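Side-chain contacts in translation initiation factor eIF-2B (Pyrococcus horikoshii, PDB 1VB5), which probably catalyses the exchange of GDP for GTP on initiation factor 2, as a regulatory subunit of the archaeal factor aIF2B: residues F71-V74 against D79-K82; L173-A178 against Y201-A206. All blocks are in the same frame, centred on the assembly; numbering follows the deposited sequence.

Contact 1 of 2, residues F71-V74 against D79-K82; sequences FIPV and DILK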
ATOM      1  N   PHE B  71      26.507  21.844   9.011  1.00 27.97           N
ATOM      2  CA  PHE B  71      27.190  21.720  10.292  1.00 27.81           C
ATOM      3  C   PHE B  71      28.706  21.730  10.101  1.00 29.28           C
ATOM      4  O   PHE B  71      29.441  22.279  10.923  1.00 28.35           O
ATOM      5  CB  PHE B  71      26.775  20.428  10.990  1.00 29.36           C
ATOM      6  CG  PHE B  71      27.211  20.352  12.425  1.00 32.07           C
ATOM      7  CD1 PHE B  71      26.542  21.077  13.407  1.00 33.60           C
ATOM      8  CD2 PHE B  71      28.304  19.572  12.793  1.00 31.19           C
ATOM      9  CE1 PHE B  71      26.959  21.028  14.742  1.00 38.48           C
ATOM     10  CE2 PHE B  71      28.727  19.516  14.125  1.00 32.72           C
ATOM     11  CZ  PHE B  71      28.053  20.245  15.099  1.00 30.82           C
ATOM     12  N   ILE B  72      29.166  21.112   9.018  1.00 30.86           N
ATOM     13  CA  ILE B  72      30.593  21.061   8.721  1.00 31.28           C
ATOM     14  C   ILE B  72      31.017  22.404   8.140  1.00 29.75           C
ATOM     15  O   ILE B  72      30.552  22.809   7.080  1.00 28.86           O
ATOM     16  CB  ILE B  72      30.924  19.919   7.722  1.00 30.45           C
ATOM     17  CG1 ILE B  72      31.001  18.579   8.461  1.00 27.70           C
ATOM     18  CG2 ILE B  72      32.273  20.174   7.059  1.00 30.04           C
ATOM     19  CD1 ILE B  72      29.844  18.286   9.365  1.00 37.16           C
ATOM     20  N   PRO B  73      31.911  23.117   8.840  1.00 29.93           N
ATOM     21  CA  PRO B  73      32.388  24.424   8.384  1.00 31.61           C
ATOM     22  C   PRO B  73      33.344  24.355   7.206  1.00 32.47           C
ATOM     23  O   PRO B  73      34.069  23.375   7.038  1.00 33.43           O
ATOM     24  CB  PRO B  73      33.071  24.983   9.625  1.00 33.73           C
ATOM     25  CG  PRO B  73      33.684  23.753  10.221  1.00 27.90           C
ATOM     26  CD  PRO B  73      32.546  22.746  10.119  1.00 31.39           C
ATOM     27  N   VAL B  74      33.327  25.398   6.383  1.00 30.75           N
ATOM     28  CA  VAL B  74      34.231  25.478   5.248  1.00 32.49           C
ATOM     29  C   VAL B  74      35.487  26.085   5.867  1.00 37.22           C
ATOM     30  O   VAL B  74      35.586  27.301   6.047  1.00 38.43           O
ATOM     31  CB  VAL B  74      33.675  26.406   4.150  1.00 33.01           C
ATOM     32  CG1 VAL B  74      34.689  26.552   3.027  1.00 33.16           C
ATOM     33  CG2 VAL B  74      32.368  25.839   3.604  1.00 32.55           C
ATOM     34  N   ASP B  79      41.957  19.622  11.989  1.00 34.38           N
ATOM     35  CA  ASP B  79      41.433  19.336  13.317  1.00 33.80           C
ATOM     36  C   ASP B  79      40.012  19.861  13.543  1.00 33.88           C
ATOM     37  O   ASP B  79      39.258  19.291  14.330  1.00 36.86           O
ATOM     38  CB  ASP B  79      42.378  19.909  14.377  1.00 37.31           C
ATOM     39  CG  ASP B  79      42.641  21.390  14.183  1.00 42.07           C
ATOM     40  OD1 ASP B  79      43.156  21.769  13.110  1.00 42.43           O
ATOM     41  OD2 ASP B  79      42.329  22.176  15.105  1.00 48.96           O
ATOM     42  N   ILE B  80      39.644  20.947  12.867  1.00 32.12           N
ATOM     43  CA  ILE B  80      38.297  21.492  13.029  1.00 32.30           C
ATOM     44  C   ILE B  80      37.311  20.604  12.267  1.00 33.40           C
ATOM     45  O   ILE B  80      36.286  20.186  12.808  1.00 31.33           O
ATOM     46  CB  ILE B  80      38.192  22.938  12.491  1.00 28.49           C
ATOM     47  CG1 ILE B  80      39.113  23.870  13.290  1.00 34.53           C
ATOM     48  CG2 ILE B  80      36.746  23.424  12.586  1.00 28.58           C
ATOM     49  CD1 ILE B  80      38.731  24.039  14.757  1.00 25.74           C
ATOM     50  N   LEU B  81      37.635  20.316  11.009  1.00 28.72           N
ATOM     51  CA  LEU B  81      36.792  19.470  10.176  1.00 35.42           C
ATOM     52  C   LEU B  81      36.484  18.168  10.902  1.00 37.11           C
ATOM     53  O   LEU B  81      35.323  17.777  11.033  1.00 36.08           O
ATOM     54  CB  LEU B  81      37.495  19.168   8.851  1.00 34.28           C
ATOM     55  CG  LEU B  81      36.821  18.171   7.903  1.00 37.90           C
ATOM     56  CD1 LEU B  81      35.357  18.537   7.699  1.00 33.56           C
ATOM     57  CD2 LEU B  81      37.562  18.162   6.579  1.00 32.78           C
ATOM     58  N   LYS B  82      37.533  17.503  11.378  1.00 36.93           N
ATOM     59  CA  LYS B  82      37.388  16.246  12.094  1.00 34.74           C
ATOM     60  C   LYS B  82      36.528  16.405  13.337  1.00 35.44           C
ATOM     61  O   LYS B  82      35.590  15.636  13.563  1.00 35.74           O
ATOM     62  CB  LYS B  82      38.761  15.703  12.505  1.00 41.25           C
ATOM     63  CG  LYS B  82      38.684  14.509  13.454  1.00 45.34           C
ATOM     64  CD  LYS B  82      40.061  13.980  13.836  1.00 51.59           C
ATOM     65  CE  LYS B  82      39.942  12.766  14.754  1.00 54.79           C
ATOM     66  NZ  LYS B  82      41.269  12.173  15.099  1.00 54.53           N
TER

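Contact 2 of 2, residues L173-A178 against Y201-A206; sequences LFCREA and YLLALA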
ATOM      1  N   LEU B 173      -6.858  -1.787   6.702  1.00 20.61           N
ATOM      2  CA  LEU B 173      -7.550  -2.828   7.451  1.00 21.88           C
ATOM      3  C   LEU B 173      -7.012  -2.918   8.873  1.00 20.59           C
ATOM      4  O   LEU B 173      -7.743  -3.255   9.800  1.00 18.70           O
ATOM      5  CB  LEU B 173      -7.371  -4.186   6.775  1.00 27.87           C
ATOM      6  CG  LEU B 173      -8.158  -4.422   5.489  1.00 32.77           C
ATOM      7  CD1 LEU B 173      -7.516  -5.568   4.715  1.00 24.23           C
ATOM      8  CD2 LEU B 173      -9.624  -4.718   5.831  1.00 25.30           C
ATOM      9  N   PHE B 174      -5.731  -2.623   9.049  1.00 19.46           N
ATOM     10  CA  PHE B 174      -5.159  -2.710  10.381  1.00 26.17           C
ATOM     11  C   PHE B 174      -5.059  -1.449  11.260  1.00 24.86           C
ATOM     12  O   PHE B 174      -4.842  -1.608  12.459  1.00 25.65           O
ATOM     13  CB  PHE B 174      -3.798  -3.415  10.319  1.00 20.67           C
ATOM     14  CG  PHE B 174      -3.896  -4.887  10.007  1.00 19.89           C
ATOM     15  CD1 PHE B 174      -4.016  -5.332   8.693  1.00 21.62           C
ATOM     16  CD2 PHE B 174      -3.896  -5.828  11.034  1.00 23.94           C
ATOM     17  CE1 PHE B 174      -4.135  -6.696   8.401  1.00 21.13           C
ATOM     18  CE2 PHE B 174      -4.015  -7.197  10.757  1.00 27.15           C
ATOM     19  CZ  PHE B 174      -4.134  -7.630   9.437  1.00 24.81           C
ATOM     20  N   CYS B 175      -5.197  -0.223  10.725  1.00 28.81           N
ATOM     21  CA  CYS B 175      -5.134   0.953  11.626  1.00 42.09           C
ATOM     22  C   CYS B 175      -6.237   0.628  12.638  1.00 38.68           C
ATOM     23  O   CYS B 175      -6.082   0.847  13.839  1.00 48.69           O
ATOM     24  CB  CYS B 175      -5.459   2.329  10.947  1.00 34.90           C
ATOM     25  SG  CYS B 175      -4.112   3.393  10.250  1.00 62.14           S
ATOM     26  N   ARG B 176      -7.334   0.070  12.125  1.00 32.87           N
ATOM     27  CA  ARG B 176      -8.491  -0.330  12.926  1.00 37.05           C
ATOM     28  C   ARG B 176      -8.131  -1.076  14.211  1.00 40.05           C
ATOM     29  O   ARG B 176      -8.704  -0.812  15.266  1.00 44.55           O
ATOM     30  CB  ARG B 176      -9.420  -1.214  12.083  1.00 38.48           C
ATOM     31  CG  ARG B 176     -10.440  -0.437  11.258  1.00 50.35           C
ATOM     32  CD  ARG B 176     -10.954  -1.223  10.055  1.00 53.90           C
ATOM     33  NE  ARG B 176     -11.281  -2.611  10.369  1.00 56.47           N
ATOM     34  CZ  ARG B 176     -11.922  -3.434   9.542  1.00 59.53           C
ATOM     35  NH1 ARG B 176     -12.315  -3.012   8.347  1.00 58.29           N
ATOM     36  NH2 ARG B 176     -12.167  -4.685   9.908  1.00 64.35           N
ATOM     37  N   GLU B 177      -7.190  -2.010  14.116  1.00 30.31           N
ATOM     38  CA  GLU B 177      -6.770  -2.803  15.266  1.00 32.03           C
ATOM     39  C   GLU B 177      -5.770  -2.052  16.147  1.00 25.49           C
ATOM     40  O   GLU B 177      -5.660  -2.318  17.339  1.00 24.73           O
ATOM     41  CB  GLU B 177      -6.127  -4.110  14.786  1.00 34.94           C
ATOM     42  CG  GLU B 177      -6.900  -4.821  13.684  1.00 50.50           C
ATOM     43  CD  GLU B 177      -8.220  -5.403  14.161  1.00 64.18           C
ATOM     44  OE1 GLU B 177      -9.022  -5.833  13.301  1.00 68.95           O
ATOM     45  OE2 GLU B 177      -8.452  -5.440  15.392  1.00 68.94           O
ATOM     46  N   ALA B 178      -5.039  -1.119  15.551  1.00 21.20           N
ATOM     47  CA  ALA B 178      -4.031  -0.359  16.280  1.00 23.38           C
ATOM     48  C   ALA B 178      -4.647   0.622  17.258  1.00 22.70           C
ATOM     49  O   ALA B 178      -5.802   1.013  17.106  1.00 25.86           O
ATOM     50  CB  ALA B 178      -3.135   0.389  15.301  1.00 23.76           C
ATOM     51  N   TYR B 201       1.550   8.512   3.982  1.00 13.42           N
ATOM     52  CA  TYR B 201       0.395   9.387   3.808  1.00 13.72           C
ATOM     53  C   TYR B 201      -0.894   8.564   3.916  1.00 14.93           C
ATOM     54  O   TYR B 201      -1.838   8.952   4.609  1.00 14.74           O
ATOM     55  CB  TYR B 201       0.489  10.075   2.438  1.00 18.74           C
ATOM     56  CG  TYR B 201      -0.730  10.874   2.014  1.00 20.58           C
ATOM     57  CD1 TYR B 201      -1.217  11.925   2.796  1.00 22.07           C
ATOM     58  CD2 TYR B 201      -1.379  10.594   0.807  1.00 18.82           C
ATOM     59  CE1 TYR B 201      -2.320  12.684   2.383  1.00 18.60           C
ATOM     60  CE2 TYR B 201      -2.483  11.343   0.387  1.00 18.91           C
ATOM     61  CZ  TYR B 201      -2.946  12.385   1.174  1.00 22.93           C
ATOM     62  OH  TYR B 201      -4.018  13.136   0.747  1.00 20.12           O
ATOM     63  N   LEU B 202      -0.926   7.417   3.242  1.00 13.67           N
ATOM     64  CA  LEU B 202      -2.112   6.557   3.278  1.00 17.75           C
ATOM     65  C   LEU B 202      -2.358   6.056   4.693  1.00 16.13           C
ATOM     66  O   LEU B 202      -3.501   5.965   5.139  1.00 18.52           O
ATOM     67  CB  LEU B 202      -1.944   5.363   2.332  1.00 10.66           C
ATOM     68  CG  LEU B 202      -1.618   5.729   0.883  1.00 14.77           C
ATOM     69  CD1 LEU B 202      -1.436   4.461   0.049  1.00  8.42           C
ATOM     70  CD2 LEU B 202      -2.731   6.600   0.323  1.00 12.64           C
ATOM     71  N   LEU B 203      -1.284   5.727   5.401  1.00 17.78           N
ATOM     72  CA  LEU B 203      -1.423   5.248   6.771  1.00 16.68           C
ATOM     73  C   LEU B 203      -2.034   6.390   7.579  1.00 16.63           C
ATOM     74  O   LEU B 203      -2.939   6.184   8.390  1.00 12.55           O
ATOM     75  CB  LEU B 203      -0.054   4.887   7.364  1.00 17.16           C
ATOM     76  CG  LEU B 203       0.039   3.837   8.476  1.00 23.89           C
ATOM     77  CD1 LEU B 203       1.300   4.059   9.295  1.00 14.36           C
ATOM     78  CD2 LEU B 203      -1.169   3.898   9.360  1.00 28.74           C
ATOM     79  N   ALA B 204      -1.529   7.598   7.341  1.00 13.76           N
ATOM     80  CA  ALA B 204      -2.006   8.780   8.053  1.00 14.00           C
ATOM     81  C   ALA B 204      -3.494   9.006   7.797  1.00 13.87           C
ATOM     82  O   ALA B 204      -4.249   9.305   8.720  1.00 14.40           O
ATOM     83  CB  ALA B 204      -1.198  10.013   7.630  1.00 10.56           C
ATOM     84  N   LEU B 205      -3.920   8.855   6.547  1.00 14.02           N
ATOM     85  CA  LEU B 205      -5.330   9.059   6.218  1.00 12.26           C
ATOM     86  C   LEU B 205      -6.227   8.037   6.899  1.00  8.71           C
ATOM     87  O   LEU B 205      -7.253   8.391   7.470  1.00 13.85           O
ATOM     88  CB  LEU B 205      -5.547   8.996   4.698  1.00 14.29           C
ATOM     89  CG  LEU B 205      -4.906  10.113   3.863  1.00 17.31           C
ATOM     90  CD1 LEU B 205      -5.138   9.846   2.372  1.00 19.63           C
ATOM     91  CD2 LEU B 205      -5.500  11.457   4.264  1.00 14.95           C
ATOM     92  N   ALA B 206      -5.835   6.767   6.848  1.00 11.99           N
ATOM     93  CA  ALA B 206      -6.638   5.702   7.448  1.00 11.62           C
ATOM     94  C   ALA B 206      -6.748   5.825   8.960  1.00 16.23           C
ATOM     95  O   ALA B 206      -7.813   5.615   9.547  1.00 16.49           O
ATOM     96  CB  ALA B 206      -6.046   4.338   7.088  1.00 13.99           C
TER

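Contact 1 of 2, residues F71-V74 against D79-K82
Ile72 and Pro73 meet Leu81 and Ile80 in a small apolar contact in the loop that joins helix 63-71 to helix 78-106 of the N-terminal helical region. It illustrates how a chain leaving one helix can be fastened to the start of the next without any hydrogen bond between the two segments. Ile72 is the first residue to depart from helical backbone angles, and its CA lies 6.6 Å from the CA of Leu81. Two van der Waals contacts, each between side chains set obliquely to each other, carry the join. In the tighter one, the CG2 branch of Ile72 meets Leu81 CD1 at 3.5 Å. Leu81 makes this reach because its CG stands opposite the backbone N (chi1 174°), which brings one methyl of the fork over to Ile72. The other contact is looser: the outer corner of the Pro73 ring, CG, rests 3.9 Å from Ile80 CG2. The CB of Ile80 is directed at the loop, but only the short branch is spent there, the longer CG1-CD1 arm turning away. Ile72 divides its branches too, since CD1 lies at the edge of the Phe71 ring and in its plane. Arg52 donates a hydrogen bond to Ile72 O, and Arg84 does so to Phe71 O. Phe32 of helix 21-38 touches both Ile72 and Leu81, while Ile48 and Leu44 of helix 41-58 pack on Ile72 and Leu81 respectively. This is a helix-loop-helix connection whose loop packs back on the first turns of the next helix, covered by helices 21-38 and 41-58.

Contact 2 of 2, residues L173-A178 against Y201-A206
Cys175 is the one residue of 173-178 that touches 201-206, where it meets Leu203 and Ala206 on successive turns of helix 200-209. The noncovalent part of the contact is apolar and centred on sulfur. SG lies 3.8 Å from the CB of Ala206, which already faces the cysteine. Leu203 also borders the sulfur through its CD2 methyl, but the modelled SG to CD2 distance of 3.1 Å is shorter than normal van der Waals contact and is doubtful. The small alanine matches the close backbone approach, with CA atoms of Cys175 and Ala206 6.5 Å apart.

The covalent part is a disulfide from Cys175 SG to Cys207, the residue following Ala206. A chi1 of -93° sets SG beside the backbone N of Cys175 and anti to its carbonyl carbon. Backbone hydrogen bonds act within each segment instead of across the contact: Phe174 O accepts from both Glu177 N, at 2.9 Å, and Ala178 N, at 3.1 Å, where the chain turns toward strand 180-183. Nearby, the second subunit packs on both segments, its Phe251 against Leu173 and its Gly172 against Leu202.

With a covalent bond embedded among buried aliphatic groups, the chemistry implies a tether: the disulfide limits how far the chain at Cys175 can move from helix 200-209 at Cys207.

In the fold
Contact 1 and contact 2 follow one another along the chain, the first closing before the second opens. Their centres are 43 Å apart on opposite sides of the chain's centre, and their nearest atoms are about 29 Å apart. Contact 1 belongs to the N-terminal helices, contact 2 to the Rossmann-like region built on a mixed sheet. Helix 78-106, which holds residues 79-82, runs on toward strand 111-115 of that sheet. In contact 2, residues 173-178 lead into strand 180-183, and helix 200-209 precedes its parallel neighbour 214-217. No other chain of the assembly touches contact 1, which is internal to the helical region, whereas the second subunit packs against contact 2, placing it beside the dimer interface.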